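Local coordinates for protein DNA polymerase III subunit beta (Pseudomonas aeruginosa, PDB 4TSZ) that forms the ring-shaped sliding clamp that tethers DNA polymerases and other proteins to DNA and so gives them processivity, at residues Asp151-Tyr154 with Tyr155-Gly158; Val171-Gly175 with His176-Met180; Ala227-Gly230 with Glu231-Phe234; Arg266-Phe269 with Ser270-Ala273; Val323-Leu326 with Leu327-Leu330. All coordinates share one frame; numbering follows the deposited sequence.

Contact 1 of 5, residues Asp151-Tyr154 with Tyr155-Gly158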
# COMPACT_ATOMS: atom_id res chain seq x y z
N ASP E 151 6.93 24.07 -6.02
CA ASP E 151 7.77 24.97 -6.81
C ASP E 151 7.70 26.35 -6.16
O ASP E 151 6.65 26.74 -5.66
CB ASP E 151 7.29 25.07 -8.26
CG ASP E 151 8.30 25.69 -9.23
OD1 ASP E 151 8.61 26.88 -9.10
OD2 ASP E 151 8.72 24.99 -10.16
N VAL E 152 8.82 27.07 -6.17
CA VAL E 152 8.92 28.42 -5.62
C VAL E 152 7.95 29.39 -6.35
O VAL E 152 7.41 30.31 -5.73
CB VAL E 152 10.39 28.87 -5.49
CG1 VAL E 152 10.98 29.35 -6.82
CG2 VAL E 152 10.56 29.88 -4.36
N ARG E 153 7.66 29.10 -7.64
CA ARG E 153 6.66 29.82 -8.44
C ARG E 153 5.35 29.15 -8.01
O ARG E 153 4.93 28.16 -8.60
CB ARG E 153 6.92 29.64 -9.95
CG ARG E 153 8.28 30.18 -10.41
CD ARG E 153 8.64 29.65 -11.79
NE ARG E 153 8.99 28.22 -11.77
CZ ARG E 153 9.36 27.52 -12.83
NH1 ARG E 153 9.40 28.09 -14.03
NH2 ARG E 153 9.67 26.24 -12.71
N TYR E 154 4.77 29.65 -6.89
CA TYR E 154 3.57 29.13 -6.21
C TYR E 154 2.34 28.94 -7.10
O TYR E 154 1.53 28.06 -6.81
CB TYR E 154 3.23 30.00 -4.98
CG TYR E 154 2.74 31.39 -5.35
CD1 TYR E 154 3.63 32.41 -5.65
CD2 TYR E 154 1.38 31.67 -5.43
CE1 TYR E 154 3.19 33.66 -6.06
CE2 TYR E 154 0.92 32.92 -5.83
CZ TYR E 154 1.83 33.92 -6.13
OH TYR E 154 1.38 35.17 -6.50
N TYR E 155 2.19 29.79 -8.13
CA TYR E 155 1.07 29.77 -9.09
C TYR E 155 1.08 28.51 -9.99
O TYR E 155 0.09 28.25 -10.67
CB TYR E 155 1.02 31.07 -9.94
CG TYR E 155 2.36 31.46 -10.53
CD1 TYR E 155 2.83 30.88 -11.70
CD2 TYR E 155 3.19 32.38 -9.88
CE1 TYR E 155 4.08 31.19 -12.22
CE2 TYR E 155 4.44 32.71 -10.40
CZ TYR E 155 4.88 32.11 -11.57
OH TYR E 155 6.11 32.41 -12.10
N LEU E 156 2.19 27.75 -9.97
CA LEU E 156 2.34 26.50 -10.72
C LEU E 156 1.91 25.29 -9.90
O LEU E 156 1.65 24.24 -10.48
CB LEU E 156 3.78 26.31 -11.23
CG LEU E 156 4.34 27.34 -12.22
CD1 LEU E 156 5.68 26.88 -12.77
CD2 LEU E 156 3.36 27.64 -13.38
N ASN E 157 1.82 25.44 -8.56
CA ASN E 157 1.43 24.37 -7.63
C ASN E 157 -0.09 24.21 -7.58
O ASN E 157 -0.71 24.26 -6.52
CB ASN E 157 2.04 24.59 -6.22
CG ASN E 157 3.53 24.75 -6.23
OD1 ASN E 157 4.25 24.08 -6.96
ND2 ASN E 157 4.02 25.65 -5.41
N GLY E 158 -0.66 24.03 -8.75
CA GLY E 158 -2.09 23.88 -8.93
C GLY E 158 -2.48 23.82 -10.38
O GLY E 158 -1.63 23.70 -11.27
O HOH W 1 1.55 27.17 -4.09

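Contact 2 of 5, residues Val171-Gly175 with His176-Met180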
# COMPACT_ATOMS: atom_id res chain seq x y z
N VAL E 171 -5.38 23.61 -17.44
CA VAL E 171 -3.96 23.75 -17.79
C VAL E 171 -3.13 23.49 -16.52
O VAL E 171 -3.43 24.03 -15.46
CB VAL E 171 -3.55 25.09 -18.49
CG1 VAL E 171 -2.10 25.03 -18.98
CG2 VAL E 171 -4.48 25.44 -19.65
N ALA E 172 -2.11 22.63 -16.64
CA ALA E 172 -1.17 22.30 -15.57
C ALA E 172 0.24 22.30 -16.16
O ALA E 172 0.46 21.83 -17.27
CB ALA E 172 -1.50 20.94 -14.99
N THR E 173 1.20 22.88 -15.42
CA THR E 173 2.60 22.97 -15.83
C THR E 173 3.54 23.10 -14.63
O THR E 173 3.16 23.63 -13.59
CB THR E 173 2.82 24.06 -16.90
OG1 THR E 173 4.17 24.00 -17.39
CG2 THR E 173 2.49 25.48 -16.41
N ASP E 174 4.77 22.61 -14.79
CA ASP E 174 5.82 22.69 -13.77
C ASP E 174 7.06 23.45 -14.32
O ASP E 174 8.09 23.50 -13.66
CB ASP E 174 6.17 21.28 -13.24
CG ASP E 174 6.69 20.28 -14.25
OD1 ASP E 174 6.96 20.68 -15.40
OD2 ASP E 174 6.89 19.13 -13.88
N GLY E 175 6.93 24.01 -15.52
CA GLY E 175 8.01 24.74 -16.18
C GLY E 175 8.83 23.90 -17.14
O GLY E 175 9.56 24.45 -17.96
N HIS E 176 8.75 22.56 -17.03
CA HIS E 176 9.47 21.61 -17.90
C HIS E 176 8.49 21.00 -18.90
O HIS E 176 8.85 20.74 -20.04
CB HIS E 176 10.13 20.48 -17.08
CG HIS E 176 11.19 20.91 -16.13
ND1 HIS E 176 11.87 22.11 -16.29
CD2 HIS E 176 11.70 20.27 -15.06
CE1 HIS E 176 12.74 22.17 -15.29
NE2 HIS E 176 12.67 21.08 -14.53
N ARG E 177 7.26 20.74 -18.46
CA ARG E 177 6.22 20.13 -19.25
C ARG E 177 4.88 20.76 -18.92
O ARG E 177 4.71 21.36 -17.86
CB ARG E 177 6.17 18.60 -19.04
CG ARG E 177 5.46 18.17 -17.74
CD ARG E 177 6.48 17.64 -16.82
NE ARG E 177 5.99 17.18 -15.53
CZ ARG E 177 5.56 15.95 -15.28
NH1 ARG E 177 5.36 15.09 -16.27
NH2 ARG E 177 5.26 15.59 -14.04
N LEU E 178 3.93 20.61 -19.84
CA LEU E 178 2.59 21.17 -19.70
C LEU E 178 1.56 20.16 -20.19
O LEU E 178 1.82 19.43 -21.14
CB LEU E 178 2.51 22.50 -20.49
CG LEU E 178 1.16 23.26 -20.52
CD1 LEU E 178 1.40 24.74 -20.60
CD2 LEU E 178 0.27 22.80 -21.68
N ALA E 179 0.39 20.15 -19.54
CA ALA E 179 -0.76 19.35 -19.93
C ALA E 179 -1.98 20.28 -20.01
O ALA E 179 -2.17 21.14 -19.15
CB ALA E 179 -1.01 18.23 -18.95
N MET E 180 -2.78 20.14 -21.06
CA MET E 180 -4.00 20.91 -21.24
C MET E 180 -5.12 20.08 -21.86
O MET E 180 -4.86 19.21 -22.68
CB MET E 180 -3.76 22.24 -21.98
CG MET E 180 -3.49 22.08 -23.45
SD MET E 180 -3.06 23.59 -24.33
CE MET E 180 -4.50 24.50 -24.13
O HOH W 2 5.37 18.00 -12.08

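Contact 3 of 5, residues Ala227-Gly230 with Glu231-Phe234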
# COMPACT_ATOMS: atom_id res chain seq x y z
N ALA E 227 -18.04 23.48 -5.66
CA ALA E 227 -18.58 22.35 -6.41
C ALA E 227 -19.64 21.68 -5.55
O ALA E 227 -19.35 21.27 -4.43
CB ALA E 227 -17.47 21.37 -6.77
N THR E 228 -20.89 21.62 -6.06
CA THR E 228 -22.04 21.05 -5.35
C THR E 228 -22.64 19.87 -6.12
O THR E 228 -22.86 19.99 -7.32
CB THR E 228 -23.10 22.17 -5.09
OG1 THR E 228 -22.46 23.29 -4.48
CG2 THR E 228 -24.24 21.69 -4.21
N THR E 229 -22.92 18.75 -5.41
CA THR E 229 -23.53 17.54 -5.99
C THR E 229 -24.83 17.10 -5.28
O THR E 229 -25.37 16.04 -5.59
CB THR E 229 -22.54 16.37 -6.06
OG1 THR E 229 -22.23 15.97 -4.73
CG2 THR E 229 -21.30 16.67 -6.90
N GLY E 230 -25.31 17.90 -4.33
CA GLY E 230 -26.53 17.56 -3.60
C GLY E 230 -26.27 16.74 -2.36
O GLY E 230 -26.95 16.93 -1.34
N GLU E 231 -25.30 15.81 -2.44
CA GLU E 231 -24.84 15.00 -1.31
C GLU E 231 -23.65 15.70 -0.62
O GLU E 231 -23.48 15.54 0.59
CB GLU E 231 -24.50 13.56 -1.74
CG GLU E 231 -23.54 13.43 -2.92
CD GLU E 231 -23.33 12.02 -3.43
OE1 GLU E 231 -22.15 11.65 -3.69
OE2 GLU E 231 -24.33 11.28 -3.61
N PHE E 232 -22.87 16.49 -1.40
CA PHE E 232 -21.73 17.25 -0.90
C PHE E 232 -21.55 18.65 -1.51
O PHE E 232 -21.94 18.90 -2.64
CB PHE E 232 -20.41 16.44 -0.95
CG PHE E 232 -19.69 16.35 -2.29
CD1 PHE E 232 -18.91 17.41 -2.76
CD2 PHE E 232 -19.73 15.18 -3.06
CE1 PHE E 232 -18.24 17.33 -3.98
CE2 PHE E 232 -19.05 15.10 -4.29
CZ PHE E 232 -18.32 16.18 -4.75
N THR E 233 -20.90 19.54 -0.73
CA THR E 233 -20.49 20.87 -1.15
C THR E 233 -18.99 20.95 -0.88
O THR E 233 -18.53 20.79 0.26
CB THR E 233 -21.27 22.01 -0.46
OG1 THR E 233 -22.66 21.87 -0.77
CG2 THR E 233 -20.80 23.39 -0.90
N PHE E 234 -18.22 21.16 -1.95
CA PHE E 234 -16.78 21.29 -1.89
C PHE E 234 -16.44 22.75 -2.11
O PHE E 234 -16.90 23.35 -3.08
CB PHE E 234 -16.11 20.39 -2.95
CG PHE E 234 -14.65 20.68 -3.24
CD1 PHE E 234 -14.28 21.65 -4.17
CD2 PHE E 234 -13.64 19.96 -2.63
CE1 PHE E 234 -12.94 21.93 -4.44
CE2 PHE E 234 -12.30 20.22 -2.90
CZ PHE E 234 -11.96 21.20 -3.81

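Contact 4 of 5, residues Arg266-Phe269 with Ser270-Ala273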
# COMPACT_ATOMS: atom_id res chain seq x y z
N ARG E 266 5.10 3.08 -24.83
CA ARG E 266 5.09 3.00 -23.38
C ARG E 266 5.96 1.86 -22.87
O ARG E 266 6.74 2.07 -21.94
CB ARG E 266 3.66 2.93 -22.80
CG ARG E 266 3.65 3.09 -21.27
CD ARG E 266 2.65 2.21 -20.54
NE ARG E 266 2.80 0.76 -20.75
CZ ARG E 266 3.60 -0.04 -20.04
NH1 ARG E 266 4.38 0.45 -19.10
NH2 ARG E 266 3.64 -1.35 -20.30
N GLU E 267 5.86 0.67 -23.51
CA GLU E 267 6.64 -0.53 -23.14
C GLU E 267 8.13 -0.34 -23.36
O GLU E 267 8.93 -0.68 -22.47
CB GLU E 267 6.13 -1.77 -23.88
CG GLU E 267 4.81 -2.29 -23.34
CD GLU E 267 3.91 -3.02 -24.33
OE1 GLU E 267 2.76 -3.33 -23.95
OE2 GLU E 267 4.35 -3.26 -25.47
N ALA E 268 8.51 0.25 -24.51
CA ALA E 268 9.91 0.53 -24.86
C ALA E 268 10.50 1.60 -23.95
O ALA E 268 11.65 1.46 -23.53
CB ALA E 268 10.00 0.97 -26.31
N PHE E 269 9.71 2.68 -23.63
CA PHE E 269 10.16 3.72 -22.71
C PHE E 269 10.35 3.15 -21.30
O PHE E 269 11.35 3.45 -20.66
CB PHE E 269 9.22 4.95 -22.71
CG PHE E 269 9.24 5.82 -23.95
CD1 PHE E 269 10.41 5.99 -24.68
CD2 PHE E 269 8.11 6.51 -24.35
CE1 PHE E 269 10.43 6.79 -25.84
CE2 PHE E 269 8.13 7.32 -25.51
CZ PHE E 269 9.28 7.45 -26.24
N SER E 270 9.44 2.27 -20.83
CA SER E 270 9.53 1.63 -19.51
C SER E 270 10.78 0.73 -19.41
O SER E 270 11.48 0.79 -18.40
CB SER E 270 8.28 0.81 -19.20
OG SER E 270 7.14 1.63 -19.05
N ARG E 271 11.07 -0.07 -20.47
CA ARG E 271 12.25 -0.96 -20.50
C ARG E 271 13.54 -0.17 -20.43
O ARG E 271 14.39 -0.47 -19.59
CB ARG E 271 12.25 -1.87 -21.73
CG ARG E 271 11.24 -3.00 -21.66
CD ARG E 271 11.40 -4.00 -22.78
NE ARG E 271 10.82 -3.53 -24.03
CZ ARG E 271 9.57 -3.78 -24.42
NH1 ARG E 271 8.76 -4.48 -23.65
NH2 ARG E 271 9.14 -3.33 -25.59
N THR E 272 13.68 0.86 -21.31
CA THR E 272 14.88 1.70 -21.35
C THR E 272 15.09 2.52 -20.07
O THR E 272 16.22 2.69 -19.64
CB THR E 272 14.96 2.54 -22.65
OG1 THR E 272 13.84 3.41 -22.72
CG2 THR E 272 15.05 1.68 -23.90
N ALA E 273 13.98 2.99 -19.44
CA ALA E 273 13.97 3.78 -18.21
C ALA E 273 14.73 3.11 -17.06
O ALA E 273 15.39 3.81 -16.28
CB ALA E 273 12.54 4.09 -17.77

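Contact 5 of 5, residues Val323-Leu326 with Leu327-Leu330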
# COMPACT_ATOMS: atom_id res chain seq x y z
N VAL E 323 12.46 10.55 -19.54
CA VAL E 323 11.59 9.40 -19.82
C VAL E 323 10.32 9.36 -18.97
O VAL E 323 9.27 8.97 -19.47
CB VAL E 323 12.37 8.04 -19.88
CG1 VAL E 323 12.92 7.63 -18.52
CG2 VAL E 323 11.52 6.92 -20.49
N SER E 324 10.42 9.80 -17.69
CA SER E 324 9.28 9.88 -16.78
C SER E 324 8.25 10.86 -17.32
O SER E 324 7.06 10.56 -17.26
CB SER E 324 9.73 10.26 -15.37
OG SER E 324 10.60 9.28 -14.83
N TYR E 325 8.69 12.00 -17.92
CA TYR E 325 7.79 13.00 -18.51
C TYR E 325 7.04 12.41 -19.71
O TYR E 325 5.85 12.69 -19.87
CB TYR E 325 8.53 14.29 -18.93
CG TYR E 325 9.13 15.12 -17.81
CD1 TYR E 325 8.76 14.90 -16.48
CD2 TYR E 325 10.02 16.15 -18.08
CE1 TYR E 325 9.29 15.67 -15.45
CE2 TYR E 325 10.56 16.93 -17.06
CZ TYR E 325 10.19 16.69 -15.75
OH TYR E 325 10.74 17.45 -14.75
N LEU E 326 7.72 11.58 -20.52
CA LEU E 326 7.10 10.92 -21.68
C LEU E 326 6.11 9.84 -21.23
O LEU E 326 5.01 9.77 -21.78
CB LEU E 326 8.15 10.36 -22.66
CG LEU E 326 9.16 11.35 -23.27
CD1 LEU E 326 10.08 10.63 -24.22
CD2 LEU E 326 8.46 12.50 -24.02
N LEU E 327 6.49 9.05 -20.20
CA LEU E 327 5.63 8.01 -19.62
C LEU E 327 4.37 8.61 -18.99
O LEU E 327 3.27 8.06 -19.16
CB LEU E 327 6.40 7.11 -18.64
CG LEU E 327 7.38 6.13 -19.29
CD1 LEU E 327 8.44 5.67 -18.31
CD2 LEU E 327 6.63 4.93 -19.92
N ASP E 328 4.51 9.77 -18.35
CA ASP E 328 3.38 10.50 -17.76
C ASP E 328 2.34 10.85 -18.83
O ASP E 328 1.15 10.65 -18.60
CB ASP E 328 3.85 11.79 -17.07
CG ASP E 328 4.57 11.60 -15.77
OD1 ASP E 328 4.49 10.49 -15.20
OD2 ASP E 328 5.23 12.55 -15.33
N VAL E 329 2.80 11.35 -19.99
CA VAL E 329 1.95 11.71 -21.12
C VAL E 329 1.24 10.48 -21.68
O VAL E 329 0.02 10.50 -21.87
CB VAL E 329 2.72 12.49 -22.22
CG1 VAL E 329 1.86 12.66 -23.47
CG2 VAL E 329 3.20 13.84 -21.71
N LEU E 330 2.01 9.40 -21.95
CA LEU E 330 1.46 8.18 -22.52
C LEU E 330 0.40 7.54 -21.63
O LEU E 330 -0.58 7.00 -22.16
CB LEU E 330 2.57 7.18 -22.90
CG LEU E 330 3.51 7.61 -24.04
CD1 LEU E 330 4.65 6.67 -24.17
CD2 LEU E 330 2.77 7.75 -25.37

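Contact 1 of 5, residues Asp151-Tyr154 with Tyr155-Gly158
Two hydrogen bonds from the side-chain amide of Asn-157 hold the backbone of Asp-151. Its OD1 accepts from Asp-151 N at 2.8 Å, the donor tilted 18° from the carbonyl plane, while its ND2 donates to a lone pair of Asp-151 O at 2.9 Å. The amide thus serves both the backbone N and O of Asp-151, which indicates which way round it lies. A water extends the network, giving a hydrogen to Tyr-154 O and accepting from Asn-157 ND2. Main-chain bonds from Leu-156 N to Arg-153 O and from Asn-157 N to Tyr-154 O close the tight turn between them.

Charge is paired inside the first half. Arg-153 grips Asp-151 side-on, NE to OD1 and NH2 to OD2, each at 3.0 Å, and Asp-151 OD1 also takes Arg-153 N on its anti lone pair.

Packing and ring contacts complete the set. Leu-156 CD1 lies 3.7 Å above the centre of the Arg-153 guanidinium plane. Tyr-155 has CG between its backbone N and carbonyl carbon (chi1 48°), which lays the ring against Arg-153 CB. Its edge is turned to the Tyr-154 face in a T-shaped stack, planes 73° apart; Tyr-154 OH bonds outside, to Asp-240 O.

The Asp-151 OD1 bond to Arg-153 N defines an Asx turn, which leads into a short 3-10 turn in the loop between helix 133-141 and strand 158-164.

Contact 2 of 5, residues Val171-Gly175 with His176-Met180
Asp-174 and Arg-177 face each other across the turn that joins two antiparallel strands. From CB the Arg-177 side chain sets off with CG between the backbone N and the carbonyl carbon (chi1 79°), and a bend at chi2 carries it back over the turn. CG comes within 3.7 Å of Asp-174 OD1, and CD lies near both carboxylate oxygens. NE then donates to Asp-174 OD2 at 2.7 Å in a salt bridge, the oxygen lying close to the guanidinium plane but met from above the carboxylate plane. NH2 reaches the same OD2 through a water, and NH1 forms a salt bridge with Asp-328 of helix 323-330.

The other carboxylate oxygen, Asp-174 OD1, accepts from His-176 N and Arg-177 N, each at 3.1 Å, so the acid braces the turn by both oxygens. Thr-173 OG1, anti to its own N (chi1 -173°), donates to Arg-177 O at 2.7 Å from above the carbonyl plane. Farther along, Ala-172 and Ala-179 form a hydrogen-bonded pair. Ala-172 N lies 2.9 Å from Ala-179 O. In return, Ala-179 N lies 2.8 Å from Ala-172 O. Val-171 CG1 packs on Leu-178 CD1 on the face these residues share with Thr-173.

The bound peptide bonds to the Gly-175 backbone and packs on Thr-173, His-176 and Leu-178. This hairpin of strands 167-173 and 177-184 lies beside strand 359-363, with Tyr-325 of helix 323-330 against His-176 and Arg-177.

Contact 3 of 5, residues Ala227-Gly230 with Glu231-Phe234
Ala-227 O accepts a short, nearly straight bond from Phe-234 N, 2.7 Å with an N-H...O angle of 176°. The reciprocal Ala-227 N to Phe-234 O bond, 2.8 Å, makes these two residues the hydrogen-bonded pair of a beta hairpin between strands 224-228 and 232-237. Nearer the turn, Thr-229 N donates to Phe-232 O at 2.9 Å. Between these rungs Thr-228 and Thr-233 are a non-hydrogen-bonded pair, their side chains side by side and pointing the same way. Gly-230 takes a positive phi of 90° at the turn.

On the other face Ala-227 CB packs against Phe-234 CD1, and Phe-234 with Phe-232 runs against Leu-208 of helix 199-208 and Leu-54 of strand 52-59 of the N-terminal clamp domain, which continues the same antiparallel sheet. Arg-57 from that strand bonds to Gly-230 O.

Thr-229 covers one face of the Phe-232 ring. Its OG1, set between N and the carbonyl carbon (chi1 67°), lies 3.1 Å from CD2 of Phe-232 and also accepts a weak bond from Phe-232 N; its CG2 makes a CH-pi contact, 4.1 Å from the Phe-232 ring centroid.

Contact 4 of 5, residues Arg266-Phe269 with Ser270-Ala273
The backbone of Arg-266 to Ala-273 follows alpha-helical i to i+4 bonding, with Ser-270 N to Arg-266 O at 2.9 Å, Arg-271 N to Glu-267 O at 3.0 Å, and matching bonds from Thr-272 N to Ala-268 O and from Ala-273 N to Phe-269 O. Side chains add to this ladder. Ser-270 OG, anti to the carbonyl carbon and beside the backbone N (chi1 -67°), turns back along the helix and donates to Arg-266 O at 3.0 Å. That oxygen is therefore held by two donors, OG and N of Ser-270, which reach it from opposite faces of its carbonyl plane. Arg-266 folds back on itself at chi2 and chi3, bringing NH1 to 3.0 Å from Ser-270 OG, although the angle is too poor for a hydrogen bond.

Thr-272 OG1 sits between Ala-268 O at 3.0 Å and Phe-269 O at 3.2 Å; its single proton can serve either carbonyl.

Arg-271 lies back over the preceding turn. One face of its guanidinium is covered by Glu-267 O, 3.7 Å above the centre of the plane, and NH1 and NH2 both lie 3.8 Å from Glu-267 CB. The charged end is buried at the subunit boundary: NH2 forms a salt bridge with Glu-306, and NH1 bonds to Ser-82 O of the second subunit.

Ala-268, Phe-269 and Thr-272 rest on Ile-294 of strand 291-297, while Ser-270 meets Leu-327 of helix 323-330. A pair of helices packed side by side against beta-sheets is characteristic of a sliding-clamp domain, and Arg-271 takes this helix to the contact with the second subunit.

Contact 5 of 5, residues Val323-Leu326 with Leu327-Leu330
Val-323 and Leu-327 touch one turn apart on the helix, side by side and pointing the same way, with Val-323 CG2 at 4.0 Å from Leu-327 CD1. Val-323 places CG2 anti to its N (chi1 68° for CG1), which brings that methyl alongside the leucine branch. Leu-327 CG also rests 3.4 Å from Val-323 O, whose bond from Leu-327 N measures 2.9 Å.

One residue on, Asp-328 folds its carboxylate back over the same turn. OD1 and OD2 of Asp-328 each lie 3.3 Å from Ser-324 O, acceptor facing acceptor, so neither is bonded to it; Ser-324 O takes its hydrogen from Asp-328 N. Asp-328 OD2 comes to the edge of the Tyr-325 ring, near its plane, at 4.4 Å from CD1 of Tyr-325. Leu-330 N closes the next rung on Leu-326 O at 3.0 Å, whereas Val-329 N to Tyr-325 O is weak.

Farther out, Arg-177 is the partner of Asp-328 OD2, and Arg-281 bonds to Ser-324 OG. Asn-322 OD1 accepts from Tyr-325 N at the start of the helix. Val-323, Leu-327 and Leu-330 pack against helix 262-273, and Val-329 against strand 359-363.

The bound peptide packs on Tyr-325, so this short helix of the C-terminal clamp domain borders the peptide-binding site, beside the hairpin of strands 167-173 and 177-184.

Contacts 2 and 5, with centres about 12 Å apart, come from the central and C-terminal clamp domains, and both touch the bound peptide. Arg-177 NH1 and Asp-328 OD2 join them at 2.7 Å, and His-176 CD2 approaches Tyr-325 OH at 3.0 Å. Contact 4 backs contact 5 from the adjacent helix, centres about 10 Å apart, with Phe-269 CD2 at 3.5 Å from Leu-330 CD1. Contact 1 leans on contact 2, centres about 11 Å apart, with Leu-156 CB at 3.6 Å from Thr-173 O. Contact 3 stands apart: its centre lies about 28 Å from that of contact 2, at the junction with the N-terminal domain.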